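Long-range contacts in regulatory protein (Pseudomonas aeruginosa, PDB 5J2Y), which acts as a quorum-sensing repressor and global regulator of gene expression, binding promoter DNA: residues W31-G35 with L71-R75; F14-R20 with F44-E48. Residue numbers count along the deposited sequence, not the author numbering.

Interaction 1: W31-G35 with L71-R75; sequences WSRFG and LADLR
Residues 31-35 run off the end of helix 27-32, the first helix of the helix-turn-helix, and approach residues 71-75 of helix 68-75 most closely at Arg33-Leu71, whose CA atoms are 6.1 Å apart. Ser32 to Gly35 form a type I beta turn; Gly35 leaves helical phi/psi with positive phi (75/27°) in a Schellman motif, its N bonded to Ser32 O at 3.0 Å, while Phe34 N bonds Trp31 O at 3.1 Å in the last turn. The C-terminal helix 68-75 packs at the surface against the turn that follows the motif's first helix. Leu71 (chi1 m, chi2 t) points its CB toward this turn: CB lies 3.7 Å from Arg33 O, and CD1 4.1 Å from Arg33 CB and 4.0 Å from Phe34 CE1. Phe34 (chi1 m) starts away from helix 68-75, but its ring swings back to Leu71 and also meets Tyr61 edge-to-face. Arg33 forms a salt bridge with Glu25. Exposed Arg75 reaches back so that Ser32 O sits over one face of its guanidinium. Ser32 OG (chi1 p), already bonded to Glu28 O, receives a weak hydrogen bond from Arg75 NH2 at 3.3 Å.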
# COMPACT_ATOMS: atom_id res chain seq x y z
N TRP A 31 -1.36 -5.15 2.08
CA TRP A 31 -0.41 -5.17 0.97
C TRP A 31 -0.74 -6.14 -0.15
O TRP A 31 -0.38 -5.91 -1.31
CB TRP A 31 0.96 -5.41 1.50
CG TRP A 31 1.44 -4.28 2.20
CD1 TRP A 31 1.46 -4.10 3.56
CD2 TRP A 31 1.96 -3.09 1.62
NE1 TRP A 31 1.98 -2.85 3.86
CE2 TRP A 31 2.31 -2.22 2.69
CE3 TRP A 31 2.18 -2.66 0.30
CZ2 TRP A 31 2.88 -0.99 2.49
CZ3 TRP A 31 2.72 -1.44 0.08
CH2 TRP A 31 3.07 -0.59 1.19
N SER A 32 -1.51 -7.18 0.17
CA SER A 32 -1.82 -8.18 -0.83
C SER A 32 -2.84 -7.71 -1.84
O SER A 32 -2.91 -8.29 -2.91
CB SER A 32 -2.24 -9.52 -0.17
OG SER A 32 -3.38 -9.36 0.63
N ARG A 33 -3.61 -6.65 -1.55
CA ARG A 33 -4.51 -6.05 -2.57
C ARG A 33 -3.74 -5.59 -3.78
O ARG A 33 -4.34 -5.45 -4.84
CB ARG A 33 -5.25 -4.82 -2.06
CG ARG A 33 -6.10 -5.07 -0.85
CD ARG A 33 -7.16 -4.01 -0.69
NE ARG A 33 -8.06 -4.44 0.39
CZ ARG A 33 -7.97 -4.04 1.66
NH1 ARG A 33 -7.06 -3.14 2.03
NH2 ARG A 33 -8.81 -4.51 2.57
N PHE A 34 -2.45 -5.28 -3.58
CA PHE A 34 -1.54 -4.82 -4.63
C PHE A 34 -0.63 -5.95 -5.16
O PHE A 34 0.21 -5.71 -6.01
CB PHE A 34 -0.66 -3.66 -4.10
CG PHE A 34 -1.44 -2.54 -3.46
CD1 PHE A 34 -2.14 -1.63 -4.24
CD2 PHE A 34 -1.45 -2.38 -2.09
CE1 PHE A 34 -2.85 -0.61 -3.66
CE2 PHE A 34 -2.19 -1.37 -1.50
CZ PHE A 34 -2.88 -0.48 -2.30
N GLY A 35 -0.77 -7.16 -4.62
CA GLY A 35 0.12 -8.25 -4.98
C GLY A 35 1.50 -8.12 -4.34
O GLY A 35 2.49 -8.61 -4.87
N LEU A 71 -9.65 -3.47 -7.02
CA LEU A 71 -8.46 -4.35 -6.84
C LEU A 71 -8.89 -5.81 -6.73
O LEU A 71 -8.32 -6.65 -7.39
CB LEU A 71 -7.60 -3.92 -5.65
CG LEU A 71 -7.00 -2.53 -5.88
CD1 LEU A 71 -6.48 -1.89 -4.60
CD2 LEU A 71 -5.85 -2.64 -6.85
N ALA A 72 -9.90 -6.08 -5.89
CA ALA A 72 -10.48 -7.43 -5.75
C ALA A 72 -10.95 -8.02 -7.08
O ALA A 72 -10.71 -9.20 -7.36
CB ALA A 72 -11.59 -7.43 -4.76
N ASP A 73 -11.53 -7.19 -7.94
CA ASP A 73 -11.92 -7.66 -9.29
C ASP A 73 -10.71 -8.10 -10.06
O ASP A 73 -10.75 -9.08 -10.77
CB ASP A 73 -12.61 -6.56 -10.10
CG ASP A 73 -14.04 -6.25 -9.60
OD1 ASP A 73 -14.65 -7.03 -8.83
OD2 ASP A 73 -14.57 -5.22 -10.00
N LEU A 74 -9.63 -7.35 -9.93
CA LEU A 74 -8.40 -7.64 -10.67
C LEU A 74 -7.64 -8.84 -10.14
O LEU A 74 -7.04 -9.54 -10.93
CB LEU A 74 -7.52 -6.39 -10.74
CG LEU A 74 -8.24 -5.32 -11.57
CD1 LEU A 74 -7.69 -3.92 -11.34
CD2 LEU A 74 -8.24 -5.68 -13.07
N ARG A 75 -7.67 -9.11 -8.84
CA ARG A 75 -7.06 -10.37 -8.30
C ARG A 75 -7.63 -11.60 -9.00
O ARG A 75 -6.90 -12.47 -9.43
CB ARG A 75 -7.36 -10.60 -6.81
CG ARG A 75 -6.42 -9.97 -5.79
CD ARG A 75 -6.39 -10.76 -4.48
NE ARG A 75 -6.49 -9.89 -3.32
CZ ARG A 75 -5.98 -10.13 -2.10
NH1 ARG A 75 -5.27 -11.23 -1.82
NH2 ARG A 75 -6.20 -9.23 -1.17

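Interaction 2: F14-R20 with F44-E48; sequences FRAKATR and FENGE. With nucleotides of chain F; nucleotides of chain C.
A bidentate salt bridge joins residues 14-20 of helix 9-22 to the end of helix 38-45: Arg20 NE donates to Glu45 OE2 at 2.7 Å and Arg20 NH2 to Glu45 OE1 at 2.8 Å (Arg20 chi1 t, chi2 t, chi3 p; Glu45 chi1 m, chi2 t). Van der Waals contacts of carbon atoms with polar groups lie about one and two turns nearer the N-terminus. Extended Lys17 sets its CD 3.6 Å from Glu45 OE1, and Phe14 (chi1 m) brings its ring up to the backbone, with CE1 3.1 Å from Glu45 O and CZ 3.8 Å from Gly47 N. Here the backbones are closest, Phe14 CA to Glu45 CA being 5.4 Å. Helix 38-45 is the second helix of the helix-turn-helix, probably its recognition helix; Gly47, at phi/psi 92/19°, forms part of a Schellman motif, its N bonded to Phe44 O at 3.0 Å. Arg20 NH1 donates to OP1 of DT7 of chain C at 3.0 Å, and Asn46 ND2, which also bonds Ser42 O, to OP1 of DA8 of chain C at 3.3 Å. DT16 of chain F comes close, its C7 methyl 3.7 Å from Glu48 OE2 and its OP2 3.7 Å from Phe44 CE1.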
# COMPACT_ATOMS: atom_id res chain seq x y z
N PHE A 14 4.98 5.23 4.98
CA PHE A 14 4.49 5.58 6.32
C PHE A 14 3.04 6.04 6.30
O PHE A 14 2.26 5.72 7.21
CB PHE A 14 5.40 6.60 6.96
CG PHE A 14 6.81 6.13 7.06
CD1 PHE A 14 7.21 5.30 8.08
CD2 PHE A 14 7.72 6.48 6.09
CE1 PHE A 14 8.53 4.89 8.19
CE2 PHE A 14 9.04 6.06 6.15
CZ PHE A 14 9.45 5.25 7.21
N ARG A 15 2.66 6.77 5.26
CA ARG A 15 1.29 7.23 5.12
C ARG A 15 0.47 5.95 5.02
O ARG A 15 -0.42 5.70 5.83
CB ARG A 15 1.12 8.07 3.86
CG ARG A 15 1.13 9.57 4.10
CD ARG A 15 0.15 10.29 3.19
NE ARG A 15 -1.17 10.41 3.80
CZ ARG A 15 -2.24 10.89 3.17
NH1 ARG A 15 -3.41 10.97 3.80
NH2 ARG A 15 -2.15 11.30 1.91
N ALA A 16 0.81 5.14 4.02
CA ALA A 16 0.17 3.83 3.82
C ALA A 16 -0.05 3.06 5.11
O ALA A 16 -1.10 2.48 5.29
CB ALA A 16 0.98 2.98 2.85
N LYS A 17 0.95 3.05 5.98
CA LYS A 17 0.86 2.39 7.29
C LYS A 17 -0.20 3.01 8.19
O LYS A 17 -0.98 2.29 8.84
CB LYS A 17 2.19 2.44 8.01
CG LYS A 17 2.17 1.69 9.34
CD LYS A 17 3.53 1.69 10.00
CE LYS A 17 3.42 1.09 11.40
NZ LYS A 17 4.75 0.96 12.07
N ALA A 18 -0.25 4.33 8.24
CA ALA A 18 -1.28 5.02 9.02
C ALA A 18 -2.70 4.71 8.55
O ALA A 18 -3.61 4.60 9.35
CB ALA A 18 -1.04 6.52 8.96
N THR A 19 -2.90 4.61 7.24
CA THR A 19 -4.22 4.25 6.68
C THR A 19 -4.61 2.88 7.19
O THR A 19 -5.66 2.69 7.80
CB THR A 19 -4.18 4.21 5.14
OG1 THR A 19 -3.74 5.47 4.64
CG2 THR A 19 -5.55 3.89 4.56
N ARG A 20 -3.72 1.93 6.94
CA ARG A 20 -3.89 0.50 7.26
C ARG A 20 -4.19 0.30 8.73
O ARG A 20 -5.10 -0.42 9.08
CB ARG A 20 -2.58 -0.26 6.88
CG ARG A 20 -2.41 -1.64 7.49
CD ARG A 20 -1.12 -2.32 7.04
NE ARG A 20 0.08 -2.03 7.84
CZ ARG A 20 0.28 -2.44 9.12
NH1 ARG A 20 -0.67 -3.05 9.81
NH2 ARG A 20 1.44 -2.21 9.73
N PHE A 44 8.88 -1.90 3.46
CA PHE A 44 8.48 -0.54 2.98
C PHE A 44 8.06 0.40 4.13
O PHE A 44 8.44 1.53 4.18
CB PHE A 44 7.31 -0.63 1.97
CG PHE A 44 7.66 -1.31 0.67
CD1 PHE A 44 8.94 -1.25 0.14
CD2 PHE A 44 6.68 -1.90 -0.08
CE1 PHE A 44 9.24 -1.83 -1.08
CE2 PHE A 44 6.95 -2.45 -1.32
CZ PHE A 44 8.23 -2.43 -1.83
N GLU A 45 7.23 -0.11 5.02
CA GLU A 45 6.73 0.64 6.17
C GLU A 45 7.83 1.09 7.16
O GLU A 45 7.58 1.91 8.03
CB GLU A 45 5.70 -0.17 6.94
CG GLU A 45 4.38 -0.31 6.24
CD GLU A 45 3.35 -1.11 7.01
OE1 GLU A 45 3.60 -1.41 8.20
OE2 GLU A 45 2.29 -1.43 6.41
N ASN A 46 9.02 0.51 7.01
CA ASN A 46 10.17 0.83 7.82
C ASN A 46 11.28 1.46 7.02
O ASN A 46 12.43 1.48 7.44
CB ASN A 46 10.63 -0.43 8.55
CG ASN A 46 9.76 -0.73 9.75
OD1 ASN A 46 9.93 -0.12 10.80
ND2 ASN A 46 8.77 -1.61 9.60
N GLY A 47 10.91 1.97 5.84
CA GLY A 47 11.75 2.90 5.11
C GLY A 47 12.69 2.32 4.09
O GLY A 47 13.64 2.98 3.70
N GLU A 48 12.45 1.09 3.65
CA GLU A 48 13.16 0.60 2.47
C GLU A 48 12.69 1.44 1.27
O GLU A 48 11.55 1.96 1.24
CB GLU A 48 12.89 -0.89 2.25
CG GLU A 48 13.69 -1.57 1.14
CD GLU A 48 13.03 -2.85 0.61
OE1 GLU A 48 11.78 -2.92 0.65
OE2 GLU A 48 13.74 -3.77 0.12
P DT F 16 10.99 -4.87 -4.14
OP1 DT F 16 9.77 -4.35 -4.81
OP2 DT F 16 11.43 -4.29 -2.83
O5' DT F 16 10.83 -6.45 -4.06
C5' DT F 16 10.72 -7.17 -5.31
C4' DT F 16 10.40 -8.63 -5.08
O4' DT F 16 11.60 -9.34 -4.68
C3' DT F 16 9.35 -8.89 -3.99
O3' DT F 16 8.34 -9.76 -4.51
C2' DT F 16 10.16 -9.44 -2.83
C1' DT F 16 11.39 -10.05 -3.48
N1 DT F 16 12.64 -9.96 -2.70
C2 DT F 16 13.48 -11.06 -2.66
O2 DT F 16 13.21 -12.13 -3.19
N3 DT F 16 14.64 -10.86 -1.95
C4 DT F 16 15.04 -9.71 -1.30
O4 DT F 16 16.10 -9.69 -0.68
C5 DT F 16 14.12 -8.59 -1.40
C7 DT F 16 14.46 -7.31 -0.73
C6 DT F 16 12.98 -8.78 -2.08
P DT C 7 0.66 -6.40 11.57
OP1 DT C 7 0.32 -4.99 11.87
OP2 DT C 7 0.28 -6.99 10.25
O5' DT C 7 2.20 -6.62 11.82
C5' DT C 7 2.83 -6.12 13.00
C4' DT C 7 4.31 -6.45 12.98
O4' DT C 7 4.51 -7.88 12.96
C3' DT C 7 5.11 -5.90 11.80
O3' DT C 7 6.23 -5.27 12.39
C2' DT C 7 5.52 -7.14 11.02
C1' DT C 7 5.60 -8.18 12.11
N1 DT C 7 5.45 -9.58 11.68
C2 DT C 7 6.42 -10.47 12.09
O2 DT C 7 7.41 -10.13 12.70
N3 DT C 7 6.18 -11.77 11.72
C4 DT C 7 5.10 -12.26 11.01
O4 DT C 7 5.03 -13.45 10.75
C5 DT C 7 4.12 -11.27 10.63
C7 DT C 7 2.92 -11.70 9.85
C6 DT C 7 4.33 -10.00 11.00
P DA C 8 7.29 -4.48 11.51
OP1 DA C 8 7.54 -3.19 12.18
OP2 DA C 8 6.84 -4.51 10.10
O5' DA C 8 8.59 -5.39 11.61
C5' DA C 8 8.88 -6.09 12.82
C4' DA C 8 10.21 -6.80 12.76
O4' DA C 8 10.01 -8.17 12.33
C3' DA C 8 11.28 -6.24 11.83
O3' DA C 8 12.50 -6.54 12.51
C2' DA C 8 11.08 -7.05 10.55
C1' DA C 8 10.65 -8.41 11.09
N9 DA C 8 9.70 -9.14 10.27
C8 DA C 8 8.56 -8.67 9.66
N7 DA C 8 7.85 -9.59 9.07
C5 DA C 8 8.55 -10.76 9.33
C6 DA C 8 8.32 -12.10 8.97
N6 DA C 8 7.27 -12.51 8.25
N1 DA C 8 9.22 -13.02 9.38
C2 DA C 8 10.27 -12.62 10.10
N3 DA C 8 10.59 -11.39 10.50
C4 DA C 8 9.68 -10.50 10.08

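The two contacts lie on opposite sides of the chain's centre, their own centres about 18 Å apart, yet they meet inside the helix-turn-helix. Trp31, which faces away from residues 71-75, bridges them: its NE1 lies 2.9 Å from Glu45 OE2, a probable hydrogen bond, and its CZ3 packs 4.0 Å from Phe44 CD2. Glu45 therefore ties both helix 9-22 and helix 27-32 to helix 38-45. The order in sequence is 14-20, 31-35, 44-48, 71-75, so each contact spans one segment of the other. Interaction 2 donates hydrogen bonds to phosphates of DT7 and DA8 of chain C, whereas interaction 1 joins the C-terminal helix to the motif, with its nearest atom about 4 Å from the nucleic acid.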